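Local coordinates for protein endo-beta-mannanase (Opitutaceae bacterium TAV5, PDB 7BOB) that hydrolyses beta-1,4-mannosidic linkages as a family 5 glycoside hydrolase, probably releasing mannose from chain ends in the hindgut of a wood-feeding termite, at residues 50-54 against 354-359; 57-63 against 95-101; 264-269 against 305-311; 284-288 against 334-339. All blocks are in the same frame, centred on the assembly; numbering follows the deposited sequence.

Contact 1 (50-54 against 354-359); sequences ASLGF and FVEFAR
F54 presses its ring against one turn of helix 352-364, with CZ 3.7 Å from F354 CE2 and the ring edge facing the A358 methyl (F54 CE1 to A358 CB, 4.3 Å). In this (beta/alpha)8 barrel, the contact joins the end of the first barrel helix, 39-51, to the last, 352-364, where the barrel closes. F54 (chi1 m) and F354 (chi1 t) meet obliquely, planes at 39° and centroids 5.5 Å apart. Residues 354-359 are regular helix. Opposite them, helix 39-51 ends in a Schellman motif: G53 takes phi/psi 93/5 and its N bonds to A50 O (3.0 Å). A CB on G53 would clash with R359 NE. The nearest CA pairs are L52-V355 at 6.5 Å and G53-R359 at 6.2 Å. L52 (m, t) touches V355 (t) through CD2 and CG2, 4.2 Å apart. At the solvent-exposed edge, R359 (chi1 m) extends to the helix end, placing NE 3.3 Å from L52 O and NH2 3.6 Å from S51 O.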
# COMPACT_ATOMS: atom_id res chain seq x y z
N ALA A 50 16.33 -45.13 8.77
CA ALA A 50 16.01 -46.47 8.30
C ALA A 50 15.35 -47.29 9.40
O ALA A 50 14.35 -47.97 9.15
CB ALA A 50 17.27 -47.16 7.79
N SER A 51 15.85 -47.18 10.63
CA SER A 51 15.28 -47.95 11.74
C SER A 51 13.85 -47.54 12.08
O SER A 51 13.12 -48.33 12.69
CB SER A 51 16.17 -47.82 12.98
OG SER A 51 15.88 -46.64 13.70
N LEU A 52 13.43 -46.32 11.75
CA LEU A 52 12.04 -45.92 11.98
C LEU A 52 11.11 -46.32 10.84
O LEU A 52 9.93 -46.00 10.91
CB LEU A 52 11.94 -44.41 12.20
CG LEU A 52 12.65 -43.90 13.46
CD1 LEU A 52 12.78 -42.39 13.40
CD2 LEU A 52 11.91 -44.36 14.71
N GLY A 53 11.61 -47.00 9.82
CA GLY A 53 10.75 -47.41 8.72
C GLY A 53 10.70 -46.45 7.56
O GLY A 53 9.94 -46.69 6.61
N PHE A 54 11.51 -45.39 7.57
CA PHE A 54 11.48 -44.40 6.51
C PHE A 54 12.13 -44.96 5.26
O PHE A 54 13.08 -45.73 5.33
CB PHE A 54 12.18 -43.11 6.94
CG PHE A 54 11.48 -42.38 8.07
CD1 PHE A 54 10.15 -42.64 8.35
CD2 PHE A 54 12.16 -41.44 8.83
CE1 PHE A 54 9.49 -41.96 9.39
CE2 PHE A 54 11.53 -40.76 9.87
CZ PHE A 54 10.18 -41.03 10.16
N PHE A 354 3.46 -40.10 13.72
CA PHE A 354 4.00 -40.10 12.36
C PHE A 354 4.71 -41.42 12.05
O PHE A 354 4.58 -41.96 10.94
CB PHE A 354 4.96 -38.94 12.13
CG PHE A 354 5.55 -38.91 10.74
CD1 PHE A 354 4.72 -39.10 9.64
CD2 PHE A 354 6.91 -38.75 10.55
CE1 PHE A 354 5.24 -39.09 8.36
CE2 PHE A 354 7.45 -38.75 9.26
CZ PHE A 354 6.62 -38.92 8.16
N VAL A 355 5.45 -41.96 13.02
CA VAL A 355 6.13 -43.23 12.79
C VAL A 355 5.11 -44.34 12.54
O VAL A 355 5.25 -45.13 11.60
CB VAL A 355 7.07 -43.58 13.96
CG1 VAL A 355 7.71 -44.96 13.75
CG2 VAL A 355 8.14 -42.51 14.12
N GLU A 356 4.06 -44.37 13.37
CA GLU A 356 3.04 -45.40 13.22
C GLU A 356 2.30 -45.23 11.90
O GLU A 356 2.06 -46.21 11.18
CB GLU A 356 2.07 -45.36 14.42
CG GLU A 356 0.87 -46.31 14.35
CD GLU A 356 -0.28 -45.89 15.27
OE1 GLU A 356 -0.02 -45.23 16.31
OE2 GLU A 356 -1.46 -46.20 14.95
N PHE A 357 1.99 -43.98 11.54
CA PHE A 357 1.28 -43.72 10.29
C PHE A 357 2.14 -44.08 9.08
O PHE A 357 1.63 -44.61 8.09
CB PHE A 357 0.84 -42.24 10.25
CG PHE A 357 0.25 -41.82 8.92
CD1 PHE A 357 -1.12 -41.89 8.71
CD2 PHE A 357 1.06 -41.34 7.89
CE1 PHE A 357 -1.68 -41.49 7.49
CE2 PHE A 357 0.52 -40.94 6.67
CZ PHE A 357 -0.85 -41.02 6.47
N ALA A 358 3.44 -43.78 9.14
CA ALA A 358 4.29 -44.12 8.00
C ALA A 358 4.37 -45.63 7.82
O ALA A 358 4.35 -46.12 6.69
CB ALA A 358 5.68 -43.54 8.18
N ARG A 359 4.49 -46.37 8.92
CA ARG A 359 4.54 -47.82 8.82
C ARG A 359 3.22 -48.37 8.30
O ARG A 359 3.20 -49.21 7.41
CB ARG A 359 4.94 -48.43 10.17
CG ARG A 359 6.38 -48.01 10.60
CD ARG A 359 7.25 -49.21 11.07
NE ARG A 359 8.46 -48.81 11.80
CZ ARG A 359 8.49 -48.54 13.11
NH1 ARG A 359 7.36 -48.62 13.81
NH2 ARG A 359 9.62 -48.20 13.71

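Contact 2 (57-63 against 95-101)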
# COMPACT_ATOMS: atom_id res chain seq x y z
N VAL A 57 14.55 -39.62 2.01
CA VAL A 57 15.12 -38.50 2.75
C VAL A 57 15.27 -37.35 1.77
O VAL A 57 15.86 -37.53 0.70
CB VAL A 57 16.46 -38.85 3.43
CG1 VAL A 57 17.52 -39.37 2.43
CG2 VAL A 57 16.99 -37.65 4.27
N ARG A 58 14.69 -36.20 2.11
CA ARG A 58 14.85 -34.99 1.33
C ARG A 58 16.02 -34.18 1.89
O ARG A 58 16.08 -33.93 3.10
CB ARG A 58 13.58 -34.14 1.34
CG ARG A 58 13.69 -32.84 0.56
CD ARG A 58 12.33 -32.25 0.29
NE ARG A 58 12.36 -31.01 -0.48
CZ ARG A 58 11.91 -29.83 -0.03
NH1 ARG A 58 11.43 -29.70 1.21
NH2 ARG A 58 11.93 -28.77 -0.82
N PHE A 59 16.94 -33.80 1.02
CA PHE A 59 18.05 -32.98 1.47
C PHE A 59 18.38 -31.96 0.38
O PHE A 59 17.90 -32.04 -0.76
CB PHE A 59 19.26 -33.85 1.85
CG PHE A 59 19.89 -34.59 0.70
CD1 PHE A 59 19.73 -35.96 0.58
CD2 PHE A 59 20.68 -33.93 -0.23
CE1 PHE A 59 20.32 -36.66 -0.45
CE2 PHE A 59 21.28 -34.64 -1.28
CZ PHE A 59 21.09 -35.99 -1.39
N PHE A 60 19.21 -30.99 0.73
CA PHE A 60 19.31 -29.76 -0.04
C PHE A 60 20.73 -29.54 -0.53
O PHE A 60 21.67 -29.48 0.27
CB PHE A 60 18.80 -28.60 0.80
CG PHE A 60 17.50 -28.91 1.44
CD1 PHE A 60 16.33 -28.86 0.70
CD2 PHE A 60 17.45 -29.38 2.75
CE1 PHE A 60 15.10 -29.19 1.29
CE2 PHE A 60 16.24 -29.71 3.33
CZ PHE A 60 15.07 -29.63 2.59
N VAL A 61 20.87 -29.43 -1.85
CA VAL A 61 22.15 -29.12 -2.48
C VAL A 61 22.28 -27.60 -2.45
O VAL A 61 21.74 -26.90 -3.31
CB VAL A 61 22.21 -29.71 -3.90
CG1 VAL A 61 23.56 -29.47 -4.54
CG2 VAL A 61 21.91 -31.22 -3.85
N ARG A 62 22.94 -27.07 -1.42
CA ARG A 62 23.01 -25.62 -1.26
C ARG A 62 23.96 -25.04 -2.30
O ARG A 62 25.18 -25.28 -2.26
CB ARG A 62 23.44 -25.26 0.16
CG ARG A 62 23.06 -23.84 0.53
CD ARG A 62 23.36 -23.51 1.99
NE ARG A 62 24.78 -23.59 2.29
CZ ARG A 62 25.35 -23.03 3.36
NH1 ARG A 62 24.60 -22.34 4.22
NH2 ARG A 62 26.65 -23.14 3.56
N TRP A 63 23.38 -24.29 -3.25
CA TRP A 63 24.08 -23.79 -4.43
C TRP A 63 25.39 -23.06 -4.13
O TRP A 63 26.39 -23.36 -4.80
CB TRP A 63 23.14 -22.87 -5.23
CG TRP A 63 23.57 -22.60 -6.63
CD1 TRP A 63 24.69 -23.05 -7.26
CD2 TRP A 63 22.86 -21.81 -7.60
NE1 TRP A 63 24.74 -22.58 -8.55
CE2 TRP A 63 23.62 -21.81 -8.78
CE3 TRP A 63 21.66 -21.08 -7.57
CZ2 TRP A 63 23.22 -21.14 -9.94
CZ3 TRP A 63 21.27 -20.41 -8.72
CH2 TRP A 63 22.05 -20.45 -9.89
N PRO A 95 17.03 -40.92 -1.82
CA PRO A 95 17.27 -39.48 -1.65
C PRO A 95 16.35 -38.65 -2.53
O PRO A 95 16.08 -39.00 -3.68
CB PRO A 95 18.74 -39.32 -2.05
CG PRO A 95 19.03 -40.50 -2.95
CD PRO A 95 18.17 -41.62 -2.44
N GLN A 96 15.87 -37.54 -1.99
CA GLN A 96 15.14 -36.57 -2.80
C GLN A 96 15.95 -35.30 -2.75
O GLN A 96 15.79 -34.48 -1.84
CB GLN A 96 13.71 -36.36 -2.30
CG GLN A 96 12.90 -35.47 -3.24
CD GLN A 96 11.45 -35.29 -2.78
OE1 GLN A 96 11.10 -34.29 -2.17
NE2 GLN A 96 10.62 -36.29 -3.07
N PRO A 97 16.88 -35.11 -3.69
CA PRO A 97 17.79 -33.96 -3.61
C PRO A 97 17.13 -32.73 -4.18
O PRO A 97 16.44 -32.78 -5.20
CB PRO A 97 18.99 -34.40 -4.47
CG PRO A 97 18.37 -35.27 -5.52
CD PRO A 97 17.17 -35.97 -4.86
N SER A 98 17.34 -31.60 -3.50
CA SER A 98 16.72 -30.33 -3.87
C SER A 98 17.82 -29.39 -4.34
O SER A 98 18.76 -29.13 -3.59
CB SER A 98 15.95 -29.74 -2.69
OG SER A 98 15.23 -28.57 -3.05
N LEU A 99 17.69 -28.89 -5.58
CA LEU A 99 18.79 -28.22 -6.28
C LEU A 99 18.87 -26.73 -5.94
O LEU A 99 19.91 -26.25 -5.45
CB LEU A 99 18.63 -28.38 -7.80
CG LEU A 99 18.53 -29.84 -8.28
CD1 LEU A 99 18.76 -29.98 -9.79
CD2 LEU A 99 19.49 -30.76 -7.52
N PHE A 100 17.80 -25.98 -6.22
CA PHE A 100 17.86 -24.52 -6.19
C PHE A 100 17.52 -24.06 -4.78
O PHE A 100 16.38 -23.75 -4.44
CB PHE A 100 16.94 -23.93 -7.26
CG PHE A 100 17.54 -23.98 -8.64
CD1 PHE A 100 18.53 -23.08 -9.02
CD2 PHE A 100 17.13 -24.94 -9.55
CE1 PHE A 100 19.10 -23.14 -10.29
CE2 PHE A 100 17.69 -25.01 -10.83
CZ PHE A 100 18.67 -24.12 -11.20
N VAL A 101 18.55 -24.06 -3.94
CA VAL A 101 18.46 -23.73 -2.53
C VAL A 101 19.64 -22.82 -2.21
O VAL A 101 20.78 -23.29 -2.18
CB VAL A 101 18.49 -24.98 -1.64
CG1 VAL A 101 18.32 -24.61 -0.19
CG2 VAL A 101 17.42 -26.00 -2.05
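F59 is the apolar centre: its CE1 lies 3.5 Å from P95 CB, its CE2 3.9 Å from P97 CB, and P97 CA sits over one ring face. V57 and V61 flank it on the side of the sheet covered by helices 75-89 and 124-141. The two strands are the second and third of the (beta/alpha)8 barrel, parallel and crossing at -30°. Their ladder runs Q96 N to V57 O (2.7 Å), F59 N to Q96 O (3.2 Å), S98 N to F59 O (2.8 Å) and V61 N to S98 O (2.8 Å). Regular pairing then breaks: V61 O and L99 O, both acceptors, face each other at 2.9 Å, and an inverse gamma turn centred on F100 redirects the chain. Contact resumes with W63 N to V101 O (3.0 Å), while F100 points its edge at the W63 ring face in a T-shaped pair. R58, Q96, F60 and S98 occupy the barrel-interior face. There R58 bridges to D152 and to E281 on the seventh strand, which in family 5 carries the nucleophile, and S98 OG bonds D152. The ladder thus separates an apolar helix-facing side from a largely polar interior, consistent with R58 ordering acidic groups near the active site.

Contact 3 (264-269 against 305-311); sequences LPFYVK and ACREAGA
A305 opens the contact with its CB 3.5 Å from P265 CG, between two neighbouring outer helices of the (beta/alpha)8 barrel: 258-272 and 292-309, the sixth and seventh. Their segments run nearly parallel, 13° apart with axes 8.5 Å from each other; the nearest CA pairs are P265-C306 (4.7 Å) and K269-A309 (5.1 Å). Such closeness follows from the small residues on one helix and the compact P265 ring on the other, which kinks where its nitrogen cannot donate to the preceding turn. C306 (chi1 m) turns SG into a pocket made by L264 CG (3.9 Å), P265 CG (4.1 Å) and V268 CG2 (4.2 Å). R307 points away from the other helix, bridging to E361. A309 is the most covered residue: its CB lies 3.5 Å from P265 O, 3.6 Å from K269 CG and 3.8 Å from V268 CG1. K269 (m, then t throughout) carries NZ on to H417 and to V427 O beyond the barrel. G310, at phi/psi 108/12, ends the helix in a Schellman motif, with A311 N bonded to C306 O (3.1 Å). The chain then enters the eighth strand, and V268 (chi1 t) places CG1 3.8 Å from A311 N and 4.2 Å from A311 CB.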
# COMPACT_ATOMS: atom_id res chain seq x y z
N LEU A 264 -4.14 -27.95 5.82
CA LEU A 264 -3.27 -28.76 4.97
C LEU A 264 -4.08 -29.71 4.07
O LEU A 264 -3.84 -29.72 2.85
CB LEU A 264 -2.24 -29.46 5.85
CG LEU A 264 -0.99 -30.08 5.25
CD1 LEU A 264 -0.34 -29.12 4.29
CD2 LEU A 264 -0.01 -30.49 6.36
N PRO A 265 -5.08 -30.45 4.57
CA PRO A 265 -5.89 -31.26 3.63
C PRO A 265 -6.56 -30.44 2.56
O PRO A 265 -6.69 -30.90 1.41
CB PRO A 265 -6.93 -31.93 4.54
CG PRO A 265 -6.29 -31.94 5.89
CD PRO A 265 -5.49 -30.67 5.97
N PHE A 266 -7.01 -29.22 2.89
CA PHE A 266 -7.60 -28.35 1.88
C PHE A 266 -6.58 -27.99 0.80
O PHE A 266 -6.89 -28.05 -0.40
CB PHE A 266 -8.16 -27.10 2.53
CG PHE A 266 -8.45 -26.00 1.56
CD1 PHE A 266 -9.64 -25.99 0.84
CD2 PHE A 266 -7.51 -24.99 1.34
CE1 PHE A 266 -9.90 -24.97 -0.08
CE2 PHE A 266 -7.77 -23.96 0.42
CZ PHE A 266 -8.97 -23.95 -0.29
N TYR A 267 -5.37 -27.60 1.21
CA TYR A 267 -4.31 -27.29 0.23
C TYR A 267 -4.00 -28.50 -0.64
O TYR A 267 -3.81 -28.37 -1.86
CB TYR A 267 -3.03 -26.84 0.93
CG TYR A 267 -3.17 -25.52 1.67
CD1 TYR A 267 -3.81 -24.44 1.09
CD2 TYR A 267 -2.63 -25.36 2.94
CE1 TYR A 267 -3.93 -23.25 1.77
CE2 TYR A 267 -2.73 -24.16 3.62
CZ TYR A 267 -3.38 -23.12 3.03
OH TYR A 267 -3.50 -21.95 3.72
N VAL A 268 -3.92 -29.69 -0.03
CA VAL A 268 -3.65 -30.91 -0.79
C VAL A 268 -4.78 -31.17 -1.78
O VAL A 268 -4.52 -31.49 -2.95
CB VAL A 268 -3.45 -32.10 0.17
CG1 VAL A 268 -3.34 -33.44 -0.60
CG2 VAL A 268 -2.21 -31.87 1.03
N LYS A 269 -6.03 -30.98 -1.35
CA LYS A 269 -7.17 -31.14 -2.25
C LYS A 269 -7.07 -30.24 -3.47
O LYS A 269 -7.32 -30.66 -4.60
CB LYS A 269 -8.48 -30.83 -1.50
CG LYS A 269 -8.91 -31.86 -0.48
CD LYS A 269 -10.34 -31.57 0.06
CE LYS A 269 -10.62 -32.43 1.29
NZ LYS A 269 -11.95 -32.15 1.92
N ALA A 305 -6.46 -37.32 6.91
CA ALA A 305 -7.14 -36.39 6.01
C ALA A 305 -6.28 -36.06 4.79
O ALA A 305 -6.77 -36.04 3.65
CB ALA A 305 -7.54 -35.13 6.76
N CYS A 306 -4.98 -35.82 4.99
CA CYS A 306 -4.12 -35.62 3.83
C CYS A 306 -4.11 -36.84 2.93
O CYS A 306 -4.09 -36.70 1.70
CB CYS A 306 -2.71 -35.26 4.26
SG CYS A 306 -2.70 -33.54 4.81
N ARG A 307 -4.14 -38.04 3.51
CA ARG A 307 -4.24 -39.26 2.70
C ARG A 307 -5.53 -39.25 1.89
O ARG A 307 -5.50 -39.42 0.66
CB ARG A 307 -4.17 -40.49 3.60
CG ARG A 307 -4.01 -41.82 2.84
CD ARG A 307 -4.91 -42.95 3.39
NE ARG A 307 -4.56 -43.37 4.74
CZ ARG A 307 -5.37 -43.29 5.80
NH1 ARG A 307 -6.61 -42.80 5.67
NH2 ARG A 307 -4.95 -43.70 6.99
N GLU A 308 -6.67 -39.05 2.56
CA GLU A 308 -7.94 -39.00 1.85
C GLU A 308 -7.97 -37.88 0.82
O GLU A 308 -8.58 -38.04 -0.24
CB GLU A 308 -9.09 -38.87 2.83
CG GLU A 308 -9.17 -40.07 3.81
CD GLU A 308 -9.56 -41.42 3.14
OE1 GLU A 308 -10.69 -41.89 3.38
OE2 GLU A 308 -8.71 -42.03 2.43
N ALA A 309 -7.30 -36.75 1.10
CA ALA A 309 -7.20 -35.69 0.11
C ALA A 309 -6.28 -36.05 -1.06
O ALA A 309 -6.26 -35.33 -2.06
CB ALA A 309 -6.70 -34.39 0.78
N GLY A 310 -5.53 -37.15 -0.97
CA GLY A 310 -4.82 -37.68 -2.11
C GLY A 310 -3.32 -37.51 -2.12
O GLY A 310 -2.70 -37.73 -3.16
N ALA A 311 -2.71 -37.13 -0.99
CA ALA A 311 -1.26 -37.02 -0.93
C ALA A 311 -0.64 -38.37 -1.26
O ALA A 311 -1.15 -39.40 -0.85
CB ALA A 311 -0.83 -36.58 0.46

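Contact 4 (284-288 against 334-339); sequences TILTS and FESELG
Most surface is buried on I285, T287 and E337. I285 has phi/psi 72/-62, the centre of a classic gamma turn whose L286 N to T284 O bond (2.7 Å) is weak; T284 OG1 also donates to L286 O (2.7 Å). With both chi angles m, I285 sets CG2 4.0 Å from F334 CD2 and CD1 3.9 Å from L338 CD2, its CA 5.6 Å from that of L338. A water donates to I285 O (2.7 Å) and to F334 O (2.8 Å), filling the gap between the carbonyls. These are the loops that follow the seventh and eighth strands of the (beta/alpha)8 barrel, at the strand ends where family 5 enzymes place the active site. T287 (chi1 p) points at the second loop and donates from OG1 to E337 O (2.8 Å); K348 NZ bonds both T287 OG1 and G339 O, so that this lysine, from further along the second loop, ties it to the first. E337 follows a 3-10 turn at 334-336 and extends as t, t. A second subunit of the homotrimer packs here too: Y495 of that subunit lies on I285, and its E491 bonds S288 OG. The E337 carboxylate runs alongside S288, with OE2 3.9 Å from both S288 CA and CB.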
# COMPACT_ATOMS: atom_id res chain seq x y z
N THR A 284 4.65 -29.79 13.06
CA THR A 284 3.83 -29.13 14.07
C THR A 284 4.42 -27.83 14.56
O THR A 284 3.69 -27.03 15.15
CB THR A 284 3.61 -30.03 15.29
OG1 THR A 284 4.89 -30.39 15.84
CG2 THR A 284 2.81 -31.29 14.92
N ILE A 285 5.73 -27.59 14.33
CA ILE A 285 6.44 -26.39 14.76
C ILE A 285 6.63 -26.41 16.27
O ILE A 285 7.75 -26.38 16.77
CB ILE A 285 5.73 -25.09 14.31
CG1 ILE A 285 5.62 -25.04 12.78
CG2 ILE A 285 6.49 -23.85 14.86
CD1 ILE A 285 7.00 -25.01 12.07
N LEU A 286 5.53 -26.41 17.02
CA LEU A 286 5.65 -26.65 18.44
C LEU A 286 5.94 -28.13 18.63
O LEU A 286 5.22 -28.98 18.08
CB LEU A 286 4.37 -26.25 19.17
CG LEU A 286 3.82 -24.86 18.81
CD1 LEU A 286 2.45 -24.66 19.45
CD2 LEU A 286 4.79 -23.72 19.20
N THR A 287 7.03 -28.46 19.33
CA THR A 287 7.34 -29.87 19.57
C THR A 287 7.81 -30.13 21.00
O THR A 287 8.40 -31.18 21.26
CB THR A 287 8.42 -30.39 18.60
OG1 THR A 287 9.66 -29.75 18.88
CG2 THR A 287 8.06 -30.16 17.12
N SER A 288 7.57 -29.21 21.93
CA SER A 288 8.04 -29.38 23.30
C SER A 288 7.20 -30.43 24.03
O SER A 288 6.17 -30.91 23.53
CB SER A 288 8.03 -28.05 24.05
OG SER A 288 6.73 -27.73 24.56
N PHE A 334 12.82 -20.58 16.63
CA PHE A 334 11.88 -21.70 16.57
C PHE A 334 12.36 -22.76 15.59
O PHE A 334 12.01 -23.94 15.73
CB PHE A 334 10.46 -21.25 16.19
CG PHE A 334 10.26 -21.00 14.70
CD1 PHE A 334 10.44 -19.72 14.16
CD2 PHE A 334 9.90 -22.03 13.84
CE1 PHE A 334 10.27 -19.48 12.79
CE2 PHE A 334 9.73 -21.79 12.47
CZ PHE A 334 9.91 -20.51 11.95
N GLU A 335 13.19 -22.37 14.62
CA GLU A 335 13.74 -23.33 13.67
C GLU A 335 14.68 -24.32 14.35
O GLU A 335 14.97 -25.37 13.78
CB GLU A 335 14.47 -22.62 12.52
CG GLU A 335 13.58 -21.76 11.63
CD GLU A 335 12.90 -22.52 10.48
OE1 GLU A 335 13.10 -23.76 10.31
OE2 GLU A 335 12.17 -21.83 9.72
N SER A 336 15.16 -24.01 15.57
CA SER A 336 16.10 -24.88 16.25
C SER A 336 15.44 -26.08 16.92
O SER A 336 16.17 -26.95 17.43
CB SER A 336 16.88 -24.09 17.32
OG SER A 336 16.10 -23.92 18.49
N GLU A 337 14.11 -26.16 16.92
CA GLU A 337 13.39 -27.17 17.71
C GLU A 337 12.23 -27.76 16.91
O GLU A 337 11.11 -27.90 17.39
CB GLU A 337 12.89 -26.58 19.03
CG GLU A 337 12.66 -27.65 20.09
CD GLU A 337 12.14 -27.09 21.41
OE1 GLU A 337 12.49 -25.95 21.76
OE2 GLU A 337 11.39 -27.81 22.11
N LEU A 338 12.50 -28.12 15.66
CA LEU A 338 11.50 -28.75 14.81
C LEU A 338 11.75 -30.25 14.63
O LEU A 338 11.08 -30.89 13.80
CB LEU A 338 11.49 -28.05 13.45
CG LEU A 338 11.27 -26.52 13.60
CD1 LEU A 338 11.25 -25.85 12.25
CD2 LEU A 338 9.95 -26.25 14.38
N GLY A 339 12.71 -30.82 15.36
CA GLY A 339 13.08 -32.21 15.12
C GLY A 339 11.94 -33.17 15.41
O GLY A 339 11.13 -32.96 16.33
O HOH W 1 9.73 -24.60 17.19

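All four contacts belong to one barrel but bind different layers. Contact 2 is part of its wall, entirely buried and built on backbone hydrogen bonds. Contacts 1 and 3 join neighbouring outer helices chiefly by side-chain packing: contact 3 is buried and built on small side chains, whereas contact 1 is partly buried, with aromatic packing inside and an exposed arginine at its edge. Both have a Schellman glycine, and they touch through F357 and R307. Contact 4 joins loops and is the one reached by another subunit, relying on a side-chain hydrogen bond and a water. Helix 292-309 follows its first loop and supplies contact 3; contact 1 encloses the other three along the chain.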